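Long-range contacts in probable secreted solute-binding lipoprotein (Streptomyces coelicolor, PDB 3I3V), which probably binds a small solute outside the cell and hands it to a membrane transporter: residues C[5-11]-C[298-303]; C[124-130]-C[243-249]. All coordinates share one frame; numbering follows the deposited sequence.

Contact 1 (C[5-11]-C[298-303]); sequences SDPDTLV and RKIEQV
Lys299, just before helix 300-310, and Gln302 in its first turn reach the backbone of the N-terminal arm and first strand, packing the start of a helix against strand 9-14, an inner strand of the four-stranded sheet in one lobe of a periplasmic-binding-protein fold. With CG anti to the carbonyl carbon (chi1 -52°) and the rest of the chain stretched out, Lys299 NZ arrives 2.7 Å from Thr9 O, almost head-on to that carbonyl. A second bond, from Lys299 NZ to Asp6 O, is weak at 3.5 Å. On the way Lys299 CE passes 3.4 Å from Ser5 O.

Gln302 works one turn further on. Its chain bends at chi2 (79°), which brings the amide to Asp8, and Asp8 N donates to Gln302 OE1 over 2.8 Å. The donor sits well above the plane of the amide carbonyl rather than on a lone pair. Cut back to alanine, this position would probably leave Asp8 N without its acceptor and open a gap against Asp8 CA, where Gln302 CG and CD lie. Nearer the backbone, Gln302 CB rests 4.1 Å from Leu10 CG. Leu10 and Val303 meet at about a right angle, with Leu10 CD2 3.9 Å from Val303 CG2.

Further out, Val67 of the neighbouring strand lies against both Leu10 and Val303. Asp66 ties the lysine's position to the strand it touches: its OD2 forms a salt bridge with Lys299 NZ and also accepts a hydrogen bond from Val11 N.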
loop_
_atom_site.group_PDB
_atom_site.type_symbol
_atom_site.label_atom_id
_atom_site.label_comp_id
_atom_site.label_asym_id
_atom_site.label_seq_id
_atom_site.Cartn_x
_atom_site.Cartn_y
_atom_site.Cartn_z
ATOM N N SER C 5 -28.725 -29.393 35.022
ATOM C CA SER C 5 -27.526 -30.135 34.604
ATOM C C SER C 5 -26.897 -30.107 33.222
ATOM O O SER C 5 -25.675 -29.934 33.126
ATOM C CB SER C 5 -27.722 -31.602 34.963
ATOM O OG SER C 5 -26.596 -32.382 34.527
ATOM N N ASP C 6 -27.678 -30.354 32.168
ATOM C CA ASP C 6 -27.113 -30.338 30.817
ATOM C C ASP C 6 -26.456 -29.022 30.508
ATOM O O ASP C 6 -26.782 -28.008 31.105
ATOM C CB ASP C 6 -28.181 -30.585 29.754
ATOM C CG ASP C 6 -28.874 -31.918 29.934
ATOM O OD1 ASP C 6 -28.267 -32.867 30.514
ATOM O OD2 ASP C 6 -30.034 -32.048 29.480
ATOM N N PRO C 7 -25.484 -29.028 29.591
ATOM C CA PRO C 7 -24.829 -27.769 29.244
ATOM C C PRO C 7 -25.961 -27.016 28.541
ATOM O O PRO C 7 -27.089 -27.507 28.494
ATOM C CB PRO C 7 -23.717 -28.207 28.283
ATOM C CG PRO C 7 -23.419 -29.586 28.711
ATOM C CD PRO C 7 -24.802 -30.160 28.953
ATOM N N ASP C 8 -25.684 -25.846 27.987
ATOM C CA ASP C 8 -26.729 -25.066 27.317
ATOM C C ASP C 8 -27.927 -24.857 28.259
ATOM O O ASP C 8 -29.026 -24.516 27.822
ATOM C CB ASP C 8 -27.213 -25.752 26.024
ATOM C CG ASP C 8 -26.174 -26.679 25.423
ATOM O OD1 ASP C 8 -25.022 -26.242 25.209
ATOM O OD2 ASP C 8 -26.524 -27.848 25.164
ATOM N N THR C 9 -27.713 -25.085 29.550
ATOM C CA THR C 9 -28.752 -24.873 30.551
ATOM C C THR C 9 -28.089 -24.174 31.706
ATOM O O THR C 9 -27.362 -24.782 32.455
ATOM C CB THR C 9 -29.331 -26.170 31.087
ATOM O OG1 THR C 9 -30.185 -26.751 30.104
ATOM C CG2 THR C 9 -30.146 -25.901 32.337
ATOM N N LEU C 10 -28.361 -22.895 31.858
ATOM C CA LEU C 10 -27.762 -22.141 32.918
ATOM C C LEU C 10 -28.770 -22.086 34.048
ATOM O O LEU C 10 -29.876 -21.622 33.826
ATOM C CB LEU C 10 -27.483 -20.733 32.426
ATOM C CG LEU C 10 -26.238 -19.960 32.810
ATOM C CD1 LEU C 10 -26.573 -18.521 33.105
ATOM C CD2 LEU C 10 -25.567 -20.610 33.975
ATOM N N VAL C 11 -28.420 -22.568 35.245
ATOM C CA VAL C 11 -29.354 -22.519 36.380
ATOM C C VAL C 11 -28.875 -21.408 37.297
ATOM O O VAL C 11 -27.726 -21.408 37.740
ATOM C CB VAL C 11 -29.379 -23.839 37.177
ATOM C CG1 VAL C 11 -30.411 -23.747 38.294
ATOM C CG2 VAL C 11 -29.691 -25.006 36.256
ATOM N N ARG C 298 -18.065 -25.346 35.391
ATOM C CA ARG C 298 -18.143 -26.390 34.383
ATOM C C ARG C 298 -18.831 -25.834 33.147
ATOM O O ARG C 298 -18.490 -26.197 32.022
ATOM C CB ARG C 298 -18.923 -27.594 34.917
ATOM C CG ARG C 298 -18.840 -28.824 34.018
ATOM C CD ARG C 298 -19.703 -29.979 34.518
ATOM N NE ARG C 298 -21.119 -29.622 34.571
ATOM C CZ ARG C 298 -21.740 -29.156 35.652
ATOM N NH1 ARG C 298 -21.073 -28.991 36.789
ATOM N NH2 ARG C 298 -23.033 -28.851 35.595
ATOM N N LYS C 299 -19.805 -24.956 33.369
ATOM C CA LYS C 299 -20.551 -24.318 32.289
ATOM C C LYS C 299 -20.082 -22.870 32.150
ATOM O O LYS C 299 -20.889 -21.995 31.864
ATOM C CB LYS C 299 -22.053 -24.291 32.603
ATOM C CG LYS C 299 -22.682 -25.621 32.987
ATOM C CD LYS C 299 -24.161 -25.435 33.286
ATOM C CE LYS C 299 -24.787 -26.730 33.765
ATOM N NZ LYS C 299 -26.199 -26.545 34.194
ATOM N N ILE C 300 -18.789 -22.620 32.351
ATOM C CA ILE C 300 -18.254 -21.263 32.290
ATOM C C ILE C 300 -18.460 -20.548 30.960
ATOM O O ILE C 300 -18.335 -19.326 30.895
ATOM C CB ILE C 300 -16.740 -21.217 32.652
ATOM C CG1 ILE C 300 -16.311 -19.776 32.957
ATOM C CG2 ILE C 300 -15.909 -21.717 31.482
ATOM C CD1 ILE C 300 -17.149 -19.070 34.019
ATOM N N GLU C 301 -18.757 -21.290 29.897
ATOM C CA GLU C 301 -18.998 -20.643 28.613
ATOM C C GLU C 301 -20.394 -20.012 28.661
ATOM O O GLU C 301 -20.585 -18.882 28.210
ATOM C CB GLU C 301 -18.875 -21.639 27.443
ATOM C CG GLU C 301 -19.413 -23.047 27.691
ATOM C CD GLU C 301 -18.529 -23.876 28.621
ATOM O OE1 GLU C 301 -17.310 -23.997 28.361
ATOM O OE2 GLU C 301 -19.057 -24.419 29.613
ATOM N N GLN C 302 -21.361 -20.737 29.217
ATOM C CA GLN C 302 -22.714 -20.209 29.348
ATOM C C GLN C 302 -22.688 -19.031 30.320
ATOM O O GLN C 302 -23.261 -17.978 30.049
ATOM C CB GLN C 302 -23.675 -21.278 29.872
ATOM C CG GLN C 302 -24.444 -22.006 28.788
ATOM C CD GLN C 302 -23.628 -23.071 28.098
ATOM O OE1 GLN C 302 -23.478 -24.191 28.604
ATOM N NE2 GLN C 302 -23.081 -22.729 26.936
ATOM N N VAL C 303 -22.018 -19.212 31.454
ATOM C CA VAL C 303 -21.913 -18.153 32.447
ATOM C C VAL C 303 -21.305 -16.907 31.808
ATOM O O VAL C 303 -21.608 -15.784 32.216
ATOM C CB VAL C 303 -21.042 -18.596 33.641
ATOM C CG1 VAL C 303 -20.763 -17.419 34.554
ATOM C CG2 VAL C 303 -21.751 -19.701 34.408
#

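Contact 2 (C[124-130]-C[243-249]); sequences TNWPVAY and AVQSAMS
Ala129 and Gln245 form the hydrogen-bonded pair of a short antiparallel ladder between strands 122-131 and 242-246, in the large mixed sheet of a periplasmic-binding-protein fold. Ala129 N donates to Gln245 O at 2.9 Å, and Gln245 N returns a bond to Ala129 O. Val128 with Ser246 and Tyr130 with Val244 are the flanking non-hydrogen-bonded pairs. Beyond the ladder two more main-chain bonds follow: Ala247 N binds Pro127 O at 3.1 Å, and Ser249 N, just after the N-cap Met248, binds Asn125 O at 2.8 Å. An amide of the helix's first turn is thus satisfied by the strand. Pro127, which has no N-H to give, still contributes its carbonyl.

A water joins the two segments, donating to Trp126 O and accepting from Ser246 OG (2.6 Å). The serine OG stands anti to its own backbone N (chi1 173°), where it also lies near the edge of the Trp126 ring. Two other polar ends look outside the pair: Ser249 OG bonds to Asp326, which also accepts from Asn125 N, and Tyr130 OH bonds to Gly267 O.

Apolar side chains pack beside these bonds. Met248, a selenomethionine, lays CG over one face of the Trp126 indole, 3.4 Å from the six-ring centroid and 14° off its normal, a CH-pi contact. Its selenium approaches the same ring obliquely, and CE ends on Thr124 CG2. Val128 CG1 meets Val244 CG1 at 3.6 Å on the side shared with Tyr130. Because the main-chain groups named, Ser246 OG, Ser249 OG and Tyr130 OH have partners, the buried seam probably pays little for enclosing them.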
loop_
_atom_site.group_PDB
_atom_site.type_symbol
_atom_site.label_atom_id
_atom_site.label_comp_id
_atom_site.label_asym_id
_atom_site.label_seq_id
_atom_site.Cartn_x
_atom_site.Cartn_y
_atom_site.Cartn_z
ATOM N N THR C 124 -26.481 0.922 46.781
ATOM C CA THR C 124 -27.435 1.778 47.459
ATOM C C THR C 124 -26.863 3.159 47.675
ATOM O O THR C 124 -25.692 3.309 48.034
ATOM C CB THR C 124 -27.832 1.250 48.846
ATOM O OG1 THR C 124 -28.326 -0.088 48.738
ATOM C CG2 THR C 124 -28.911 2.144 49.443
ATOM N N ASN C 125 -27.700 4.157 47.412
ATOM C CA ASN C 125 -27.364 5.550 47.637
ATOM C C ASN C 125 -28.311 5.844 48.787
ATOM O O ASN C 125 -29.506 5.570 48.690
ATOM C CB ASN C 125 -27.708 6.416 46.432
ATOM C CG ASN C 125 -26.480 7.021 45.788
ATOM O OD1 ASN C 125 -25.882 6.434 44.886
ATOM N ND2 ASN C 125 -26.082 8.197 46.265
ATOM N N TRP C 126 -27.775 6.375 49.878
ATOM C CA TRP C 126 -28.560 6.654 51.081
ATOM C C TRP C 126 -28.327 8.106 51.487
ATOM O O TRP C 126 -27.580 8.378 52.426
ATOM C CB TRP C 126 -28.067 5.721 52.189
ATOM C CG TRP C 126 -28.975 5.476 53.347
ATOM C CD1 TRP C 126 -29.663 6.402 54.078
ATOM C CD2 TRP C 126 -29.206 4.214 53.981
ATOM N NE1 TRP C 126 -30.304 5.794 55.133
ATOM C CE2 TRP C 126 -30.037 4.451 55.098
ATOM C CE3 TRP C 126 -28.786 2.902 53.713
ATOM C CZ2 TRP C 126 -30.459 3.421 55.947
ATOM C CZ3 TRP C 126 -29.207 1.876 54.556
ATOM C CH2 TRP C 126 -30.033 2.143 55.661
ATOM N N PRO C 127 -28.969 9.059 50.789
ATOM C CA PRO C 127 -28.803 10.485 51.095
ATOM C C PRO C 127 -29.816 11.105 52.068
ATOM O O PRO C 127 -30.655 10.418 52.656
ATOM C CB PRO C 127 -28.893 11.122 49.719
ATOM C CG PRO C 127 -30.026 10.311 49.103
ATOM C CD PRO C 127 -29.699 8.877 49.520
ATOM N N VAL C 128 -29.721 12.424 52.212
ATOM C CA VAL C 128 -30.613 13.189 53.070
ATOM C C VAL C 128 -31.540 14.035 52.197
ATOM O O VAL C 128 -31.080 14.822 51.368
ATOM C CB VAL C 128 -29.826 14.138 54.007
ATOM C CG1 VAL C 128 -30.780 14.817 54.966
ATOM C CG2 VAL C 128 -28.769 13.364 54.776
ATOM N N ALA C 129 -32.845 13.860 52.382
ATOM C CA ALA C 129 -33.849 14.599 51.628
ATOM C C ALA C 129 -34.370 15.771 52.464
ATOM O O ALA C 129 -34.687 15.606 53.646
ATOM C CB ALA C 129 -34.998 13.667 51.251
ATOM N N TYR C 130 -34.450 16.947 51.837
ATOM C CA TYR C 130 -34.915 18.178 52.482
ATOM C C TYR C 130 -36.154 18.729 51.772
ATOM O O TYR C 130 -36.115 19.036 50.580
ATOM C CB TYR C 130 -33.813 19.245 52.443
ATOM C CG TYR C 130 -32.526 18.853 53.147
ATOM C CD1 TYR C 130 -32.289 19.226 54.465
ATOM C CD2 TYR C 130 -31.546 18.108 52.487
ATOM C CE1 TYR C 130 -31.109 18.873 55.113
ATOM C CE2 TYR C 130 -30.365 17.751 53.128
ATOM C CZ TYR C 130 -30.154 18.137 54.440
ATOM O OH TYR C 130 -28.985 17.798 55.079
ATOM N N ALA C 243 -39.750 17.878 57.955
ATOM C CA ALA C 243 -39.116 18.368 56.738
ATOM C C ALA C 243 -37.824 17.693 56.282
ATOM O O ALA C 243 -37.407 17.872 55.139
ATOM C CB ALA C 243 -38.875 19.862 56.877
ATOM N N VAL C 244 -37.171 16.933 57.153
ATOM C CA VAL C 244 -35.925 16.287 56.747
ATOM C C VAL C 244 -35.946 14.796 57.024
ATOM O O VAL C 244 -36.494 14.342 58.031
ATOM C CB VAL C 244 -34.706 16.891 57.459
ATOM C CG1 VAL C 244 -33.420 16.289 56.881
ATOM C CG2 VAL C 244 -34.701 18.403 57.296
ATOM N N GLN C 245 -35.330 14.033 56.132
ATOM C CA GLN C 245 -35.302 12.594 56.299
ATOM C C GLN C 245 -34.135 11.950 55.592
ATOM O O GLN C 245 -33.949 12.157 54.395
ATOM C CB GLN C 245 -36.584 11.982 55.742
ATOM C CG GLN C 245 -36.606 10.478 55.788
ATOM C CD GLN C 245 -37.742 9.889 54.972
ATOM O OE1 GLN C 245 -38.296 8.848 55.322
ATOM N NE2 GLN C 245 -38.087 10.552 53.879
ATOM N N SER C 246 -33.349 11.173 56.329
ATOM C CA SER C 246 -32.242 10.449 55.728
ATOM C C SER C 246 -32.809 9.069 55.393
ATOM O O SER C 246 -33.406 8.418 56.249
ATOM C CB SER C 246 -31.099 10.295 56.720
ATOM O OG SER C 246 -30.102 9.456 56.172
ATOM N N ALA C 247 -32.639 8.601 54.165
ATOM C CA ALA C 247 -33.194 7.298 53.849
ATOM C C ALA C 247 -32.676 6.722 52.540
ATOM O O ALA C 247 -32.262 7.465 51.660
ATOM C CB ALA C 247 -34.707 7.398 53.808
HETATM N N MSE C 248 -32.701 5.395 52.419
HETATM C CA MSE C 248 -32.254 4.729 51.200
HETATM C C MSE C 248 -32.999 5.347 50.019
HETATM O O MSE C 248 -34.172 5.696 50.139
HETATM C CB MSE C 248 -32.590 3.240 51.253
HETATM C CG MSE C 248 -31.851 2.430 52.309
HETATM SE SE MSE C 248 -32.465 0.571 52.310
HETATM C CE MSE C 248 -31.415 -0.013 50.788
ATOM N N SER C 249 -32.331 5.482 48.877
ATOM C CA SER C 249 -32.994 6.056 47.717
ATOM C C SER C 249 -34.244 5.228 47.384
ATOM O O SER C 249 -35.235 5.762 46.889
ATOM C CB SER C 249 -32.036 6.111 46.519
ATOM O OG SER C 249 -31.582 4.821 46.156
HETATM O O HOH W 1 -27.912 9.717 54.773
#

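Overall arrangement
Contact 1 and contact 2 sit on opposite sides of the chain's centre, with centres about 41 Å apart and nearest atoms about 23 Å apart. They share no sheet: contact 1 belongs to the four-stranded sheet that includes strands 9-14 and 67-70, contact 2 to the larger mixed sheet around strand 122-131. Along the chain, 5-11 comes first, then 124-130 and 243-249, and 298-303 last. The chain thus passes from the first lobe to the second, comes back to the first at 289-303, and later returns to the second sheet at 326-327 and 352-354, the interleaved two-lobe plan of periplasmic binding proteins, in which solute is generally held between the lobes.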